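Local coordinates for uncharacterized protein aq_328 (Aquifex aeolicus, PDB 1R4V), which is of unknown function but adopts an ancestral histone fold in a single chain and may take part in protein heterodimerization, at residues 26-39 with 100-112. Sequence-based numbering, arbitrary orientation.
With ZN (zinc ion), chain C; CAC (cacodylate ion), chain D.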
loop_
_atom_site.group_PDB
_atom_site.type_symbol
_atom_site.label_atom_id
_atom_site.label_comp_id
_atom_site.label_asym_id
_atom_site.label_seq_id
_atom_site.Cartn_x
_atom_site.Cartn_y
_atom_site.Cartn_z
ATOM N N PRO A 26 -5.056 -6.980 -15.511
ATOM C CA PRO A 26 -3.742 -7.022 -14.868
ATOM C C PRO A 26 -3.755 -7.971 -13.677
ATOM O O PRO A 26 -4.733 -8.040 -12.941
ATOM C CB PRO A 26 -3.506 -5.566 -14.454
ATOM C CG PRO A 26 -4.270 -4.765 -15.449
ATOM C CD PRO A 26 -5.482 -5.589 -15.753
ATOM N N LYS A 27 -2.675 -8.720 -13.509
ATOM C CA LYS A 27 -2.595 -9.731 -12.458
ATOM C C LYS A 27 -2.659 -9.084 -11.079
ATOM O O LYS A 27 -2.161 -7.980 -10.893
ATOM C CB LYS A 27 -1.353 -10.604 -12.644
ATOM C CG LYS A 27 -1.624 -11.895 -13.427
ATOM C CD LYS A 27 -2.256 -11.690 -14.805
ATOM C CE LYS A 27 -2.689 -13.014 -15.447
ATOM N NZ LYS A 27 -4.075 -13.478 -15.097
ATOM N N GLY A 28 -3.305 -9.776 -10.146
ATOM C CA GLY A 28 -3.611 -9.266 -8.820
ATOM C C GLY A 28 -4.967 -8.608 -8.650
ATOM O O GLY A 28 -5.534 -8.727 -7.570
ATOM N N PHE A 29 -5.472 -7.924 -9.681
ATOM C CA PHE A 29 -6.710 -7.122 -9.629
ATOM C C PHE A 29 -7.857 -8.036 -9.243
ATOM O O PHE A 29 -8.597 -7.816 -8.281
ATOM C CB PHE A 29 -7.004 -6.474 -10.985
ATOM C CG PHE A 29 -6.266 -5.189 -11.273
ATOM C CD1 PHE A 29 -4.933 -5.005 -10.930
ATOM C CD2 PHE A 29 -6.925 -4.150 -11.919
ATOM C CE1 PHE A 29 -4.281 -3.834 -11.220
ATOM C CE2 PHE A 29 -6.277 -2.962 -12.204
ATOM C CZ PHE A 29 -4.949 -2.804 -11.859
ATOM N N ASP A 30 -7.989 -9.090 -10.041
ATOM C CA ASP A 30 -8.825 -10.244 -9.745
ATOM C C ASP A 30 -8.923 -10.565 -8.249
ATOM O O ASP A 30 -9.982 -10.473 -7.646
ATOM C CB ASP A 30 -8.213 -11.407 -10.546
ATOM C CG ASP A 30 -6.697 -11.193 -10.816
ATOM O OD1 ASP A 30 -5.793 -11.714 -10.087
ATOM O OD2 ASP A 30 -6.364 -10.434 -11.763
ATOM N N LYS A 31 -7.795 -10.908 -7.632
ATOM C CA LYS A 31 -7.721 -11.352 -6.242
ATOM C C LYS A 31 -7.986 -10.253 -5.229
ATOM O O LYS A 31 -8.534 -10.500 -4.140
ATOM C CB LYS A 31 -6.327 -11.948 -6.010
ATOM C CG LYS A 31 -6.180 -13.207 -6.866
ATOM C CD LYS A 31 -4.757 -13.591 -7.179
ATOM C CE LYS A 31 -4.107 -14.223 -6.009
ATOM N NZ LYS A 31 -3.239 -15.354 -6.504
ATOM N N LEU A 32 -7.571 -9.041 -5.584
ATOM C CA LEU A 32 -7.815 -7.882 -4.733
ATOM C C LEU A 32 -9.304 -7.580 -4.746
ATOM O O LEU A 32 -9.899 -7.400 -3.694
ATOM C CB LEU A 32 -7.035 -6.685 -5.248
ATOM C CG LEU A 32 -7.105 -5.433 -4.349
ATOM C CD1 LEU A 32 -6.367 -5.636 -3.044
ATOM C CD2 LEU A 32 -6.568 -4.258 -5.117
ATOM N N ASP A 33 -9.871 -7.533 -5.953
ATOM C CA ASP A 33 -11.292 -7.276 -6.197
ATOM C C ASP A 33 -12.096 -8.233 -5.352
ATOM O O ASP A 33 -12.919 -7.852 -4.513
ATOM C CB ASP A 33 -11.542 -7.430 -7.697
ATOM C CG ASP A 33 -13.002 -7.343 -8.115
ATOM O OD1 ASP A 33 -13.915 -7.108 -7.302
ATOM O OD2 ASP A 33 -13.301 -7.538 -9.307
ATOM N N HIS A 34 -11.804 -9.511 -5.555
ATOM C CA HIS A 34 -12.447 -10.571 -4.814
ATOM C C HIS A 34 -12.265 -10.444 -3.288
ATOM O O HIS A 34 -13.238 -10.594 -2.559
ATOM C CB HIS A 34 -11.980 -11.914 -5.395
ATOM C CG HIS A 34 -12.756 -13.074 -4.894
ATOM N ND1 HIS A 34 -13.644 -13.770 -5.687
ATOM C CD2 HIS A 34 -12.788 -13.654 -3.674
ATOM C CE1 HIS A 34 -14.173 -14.750 -4.978
ATOM N NE2 HIS A 34 -13.673 -14.701 -3.755
ATOM N N TYR A 35 -11.078 -10.152 -2.765
ATOM C CA TYR A 35 -10.919 -9.964 -1.320
ATOM C C TYR A 35 -11.631 -8.712 -0.741
ATOM O O TYR A 35 -12.217 -8.742 0.347
ATOM C CB TYR A 35 -9.425 -9.838 -0.952
ATOM C CG TYR A 35 -9.218 -9.833 0.535
ATOM C CD1 TYR A 35 -9.206 -11.018 1.239
ATOM C CD2 TYR A 35 -9.093 -8.653 1.251
ATOM C CE1 TYR A 35 -9.030 -11.038 2.611
ATOM C CE2 TYR A 35 -8.920 -8.657 2.630
ATOM C CZ TYR A 35 -8.893 -9.854 3.299
ATOM O OH TYR A 35 -8.737 -9.916 4.658
ATOM N N PHE A 36 -11.519 -7.581 -1.424
ATOM C CA PHE A 36 -12.209 -6.371 -0.941
ATOM C C PHE A 36 -13.746 -6.557 -0.863
ATOM O O PHE A 36 -14.397 -6.095 0.067
ATOM C CB PHE A 36 -11.811 -5.188 -1.817
ATOM C CG PHE A 36 -10.628 -4.407 -1.287
ATOM C CD1 PHE A 36 -9.427 -5.031 -1.013
ATOM C CD2 PHE A 36 -10.715 -3.027 -1.079
ATOM C CE1 PHE A 36 -8.337 -4.299 -0.535
ATOM C CE2 PHE A 36 -9.638 -2.297 -0.601
ATOM C CZ PHE A 36 -8.444 -2.945 -0.319
ATOM N N ARG A 37 -14.324 -7.241 -1.843
ATOM C CA ARG A 37 -15.770 -7.429 -1.904
ATOM C C ARG A 37 -16.193 -8.388 -0.802
ATOM O O ARG A 37 -17.005 -8.051 0.060
ATOM C CB ARG A 37 -16.167 -7.928 -3.287
ATOM C CG ARG A 37 -17.649 -8.189 -3.443
ATOM C CD ARG A 37 -18.066 -8.596 -4.859
ATOM N NE ARG A 37 -17.652 -9.958 -5.210
ATOM C CZ ARG A 37 -16.653 -10.313 -6.028
ATOM N NH1 ARG A 37 -16.435 -11.605 -6.216
ATOM N NH2 ARG A 37 -15.888 -9.439 -6.671
ATOM N N THR A 38 -15.593 -9.572 -0.797
ATOM C CA THR A 38 -16.017 -10.650 0.104
ATOM C C THR A 38 -15.620 -10.439 1.561
ATOM O O THR A 38 -16.405 -10.756 2.449
ATOM C CB THR A 38 -15.491 -12.012 -0.418
ATOM O OG1 THR A 38 -14.058 -11.968 -0.549
ATOM C CG2 THR A 38 -15.975 -12.239 -1.824
ATOM N N GLU A 39 -14.428 -9.909 1.833
ATOM C CA GLU A 39 -13.965 -9.757 3.218
ATOM C C GLU A 39 -14.092 -8.348 3.814
ATOM O O GLU A 39 -14.251 -8.216 5.028
ATOM C CB GLU A 39 -12.521 -10.268 3.360
ATOM C CG GLU A 39 -12.321 -11.733 2.977
ATOM C CD GLU A 39 -13.132 -12.741 3.803
ATOM O OE1 GLU A 39 -13.316 -12.538 5.030
ATOM O OE2 GLU A 39 -13.585 -13.760 3.223
ATOM N N ILE A 100 -3.375 -12.547 7.611
ATOM C CA ILE A 100 -4.364 -12.921 6.594
ATOM C C ILE A 100 -3.859 -14.106 5.769
ATOM O O ILE A 100 -2.750 -14.074 5.239
ATOM C CB ILE A 100 -4.717 -11.721 5.689
ATOM C CG1 ILE A 100 -5.457 -10.671 6.517
ATOM C CG2 ILE A 100 -5.588 -12.142 4.503
ATOM C CD1 ILE A 100 -5.595 -9.363 5.832
ATOM N N GLU A 101 -4.685 -15.144 5.648
ATOM C CA GLU A 101 -4.318 -16.369 4.931
ATOM C C GLU A 101 -4.609 -16.287 3.433
ATOM O O GLU A 101 -3.811 -16.767 2.621
ATOM C CB GLU A 101 -5.007 -17.588 5.561
ATOM C CG GLU A 101 -4.721 -17.688 7.057
ATOM C CD GLU A 101 -4.688 -19.102 7.619
ATOM O OE1 GLU A 101 -5.297 -20.024 7.025
ATOM O OE2 GLU A 101 -4.035 -19.286 8.678
ATOM N N GLN A 102 -5.735 -15.669 3.079
ATOM C CA GLN A 102 -6.130 -15.489 1.683
ATOM C C GLN A 102 -5.156 -14.615 0.910
ATOM O O GLN A 102 -4.672 -13.598 1.412
ATOM C CB GLN A 102 -7.520 -14.867 1.584
ATOM C CG GLN A 102 -8.017 -14.622 0.142
ATOM C CD GLN A 102 -9.526 -14.456 0.064
ATOM O OE1 GLN A 102 -10.235 -14.968 0.928
ATOM N NE2 GLN A 102 -10.021 -13.744 -0.952
ATOM N N ASP A 103 -4.880 -15.026 -0.317
ATOM C CA ASP A 103 -4.041 -14.275 -1.215
ATOM C C ASP A 103 -4.907 -13.160 -1.817
ATOM O O ASP A 103 -5.881 -13.464 -2.503
ATOM C CB ASP A 103 -3.538 -15.226 -2.281
ATOM C CG ASP A 103 -2.613 -14.575 -3.265
ATOM O OD1 ASP A 103 -2.232 -15.309 -4.203
ATOM O OD2 ASP A 103 -2.221 -13.385 -3.208
HETATM N N MSE A 104 -4.570 -11.891 -1.570
HETATM C CA MSE A 104 -5.309 -10.766 -2.179
HETATM C C MSE A 104 -4.550 -10.093 -3.316
HETATM O O MSE A 104 -4.898 -8.997 -3.747
HETATM C CB MSE A 104 -5.751 -9.758 -1.129
HETATM C CG MSE A 104 -4.625 -8.991 -0.467
HETATM SE SE MSE A 104 -5.180 -7.605 0.849
HETATM C CE MSE A 104 -5.511 -8.740 2.399
ATOM N N GLY A 105 -3.522 -10.761 -3.819
ATOM C CA GLY A 105 -2.796 -10.355 -5.015
ATOM C C GLY A 105 -1.605 -9.451 -4.739
ATOM O O GLY A 105 -1.068 -8.867 -5.668
ATOM N N VAL A 106 -1.181 -9.334 -3.488
ATOM C CA VAL A 106 -0.175 -8.329 -3.112
ATOM C C VAL A 106 1.129 -8.492 -3.880
ATOM O O VAL A 106 1.696 -7.502 -4.335
ATOM C CB VAL A 106 0.042 -8.258 -1.586
ATOM C CG1 VAL A 106 1.140 -7.267 -1.230
ATOM C CG2 VAL A 106 -1.236 -7.824 -0.880
ATOM N N ASP A 107 1.583 -9.725 -4.089
ATOM C CA ASP A 107 2.817 -9.960 -4.839
ATOM C C ASP A 107 2.723 -9.504 -6.277
ATOM O O ASP A 107 3.675 -8.928 -6.798
ATOM C CB ASP A 107 3.235 -11.420 -4.776
ATOM C CG ASP A 107 3.643 -11.826 -3.382
ATOM O OD1 ASP A 107 3.205 -12.904 -2.915
ATOM O OD2 ASP A 107 4.383 -11.106 -2.681
ATOM N N GLU A 108 1.571 -9.733 -6.908
ATOM C CA GLU A 108 1.365 -9.288 -8.269
ATOM C C GLU A 108 1.168 -7.775 -8.280
ATOM O O GLU A 108 1.626 -7.094 -9.197
ATOM C CB GLU A 108 0.162 -9.998 -8.911
ATOM C CG GLU A 108 0.225 -11.522 -8.870
ATOM C CD GLU A 108 -0.449 -12.173 -7.658
ATOM O OE1 GLU A 108 -0.128 -11.831 -6.487
ATOM O OE2 GLU A 108 -1.309 -13.064 -7.879
ATOM N N LEU A 109 0.490 -7.239 -7.273
ATOM C CA LEU A 109 0.190 -5.814 -7.261
ATOM C C LEU A 109 1.476 -5.005 -7.039
ATOM O O LEU A 109 1.654 -3.904 -7.575
ATOM C CB LEU A 109 -0.847 -5.513 -6.186
ATOM C CG LEU A 109 -2.233 -6.130 -6.413
ATOM C CD1 LEU A 109 -3.017 -5.944 -5.123
ATOM C CD2 LEU A 109 -2.894 -5.509 -7.624
ATOM N N LEU A 110 2.388 -5.569 -6.260
ATOM C CA LEU A 110 3.686 -4.941 -6.012
ATOM C C LEU A 110 4.437 -4.759 -7.334
ATOM O O LEU A 110 4.951 -3.683 -7.620
ATOM C CB LEU A 110 4.521 -5.791 -5.054
ATOM C CG LEU A 110 5.407 -5.080 -4.026
ATOM C CD1 LEU A 110 6.570 -5.982 -3.736
ATOM C CD2 LEU A 110 5.867 -3.651 -4.382
ATOM N N GLU A 111 4.496 -5.806 -8.148
ATOM C CA GLU A 111 5.140 -5.716 -9.460
ATOM C C GLU A 111 4.414 -4.741 -10.374
ATOM O O GLU A 111 5.032 -3.972 -11.101
ATOM C CB GLU A 111 5.259 -7.076 -10.147
ATOM C CG GLU A 111 6.383 -7.091 -11.172
ATOM C CD GLU A 111 6.674 -8.472 -11.750
ATOM O OE1 GLU A 111 7.856 -8.741 -12.111
ATOM O OE2 GLU A 111 5.723 -9.292 -11.847
ATOM N N TYR A 112 3.090 -4.776 -10.329
ATOM C CA TYR A 112 2.281 -3.861 -11.111
ATOM C C TYR A 112 2.562 -2.390 -10.831
ATOM O O TYR A 112 2.681 -1.619 -11.775
ATOM C CB TYR A 112 0.809 -4.127 -10.859
ATOM C CG TYR A 112 -0.059 -3.243 -11.710
ATOM C CD1 TYR A 112 -0.306 -3.602 -13.020
ATOM C CD2 TYR A 112 -0.612 -2.058 -11.216
ATOM C CE1 TYR A 112 -1.092 -2.835 -13.825
ATOM C CE2 TYR A 112 -1.426 -1.262 -12.025
ATOM C CZ TYR A 112 -1.652 -1.675 -13.331
ATOM O OH TYR A 112 -2.422 -0.988 -14.234
HETATM ZN ZN ZN C . -14.964 -8.189 -10.191
HETATM AS AS CAC D . -14.208 -11.493 -9.557
HETATM O O1 CAC D . -15.212 -10.139 -9.977
HETATM O O2 CAC D . -14.295 -12.069 -7.916
HETATM C C1 CAC D . -14.592 -13.013 -10.749
HETATM C C2 CAC D . -12.394 -10.800 -9.826
HETATM O O HOH W 1 -8.581 -13.032 -3.103
HETATM O O HOH W 2 -16.481 -7.090 -9.217
HETATM O O HOH W 3 -12.781 -14.048 -0.025
HETATM O O HOH W 4 -14.881 -8.989 -12.076
#
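The phenol ring of Tyr-35 lies against Met-104, a selenomethionine, whose CE sits over one ring face, 3.8 Å from the centroid, with SE oblique to it: a CH-pi and Met-aromatic contact. The bend at chi3 (80°) carries that methyl over the ring. In the ring plane, the Gln-102 amide carbon meets the edge at CD1, while Ile-100 CD1 approaches Tyr-35 OH at 3.4 Å. Replacing Tyr-35 by an alanine would probably strip Met-104 CE of its aromatic partner and open a gap beside Ile-100. Farther along this histone-fold chain, helices 29-39 and 106-112 start side by side, 125° apart: their N-caps, Gly-28 and Gly-105, bring CA atoms within 4.0 Å. A CB on either would collide with the opposite segment, and both backbone conformations themselves call for glycine. Leu-109 packs CD1 on Leu-32 and CD2 on Phe-29, whose edge points into the face of Tyr-112 in a T-shaped pair. Phe-29 continues onto helix 46-62, where Glu-50 is hydrogen-bonded to Tyr-112 OH. On the more exposed side, Lys-31 NZ forms salt bridges to Asp-103, whose OD1 is less surely placed, and, weakly, to Glu-108. Close glycines and aromatic fit thus probably hold the helix starts together, with polar ties secondary.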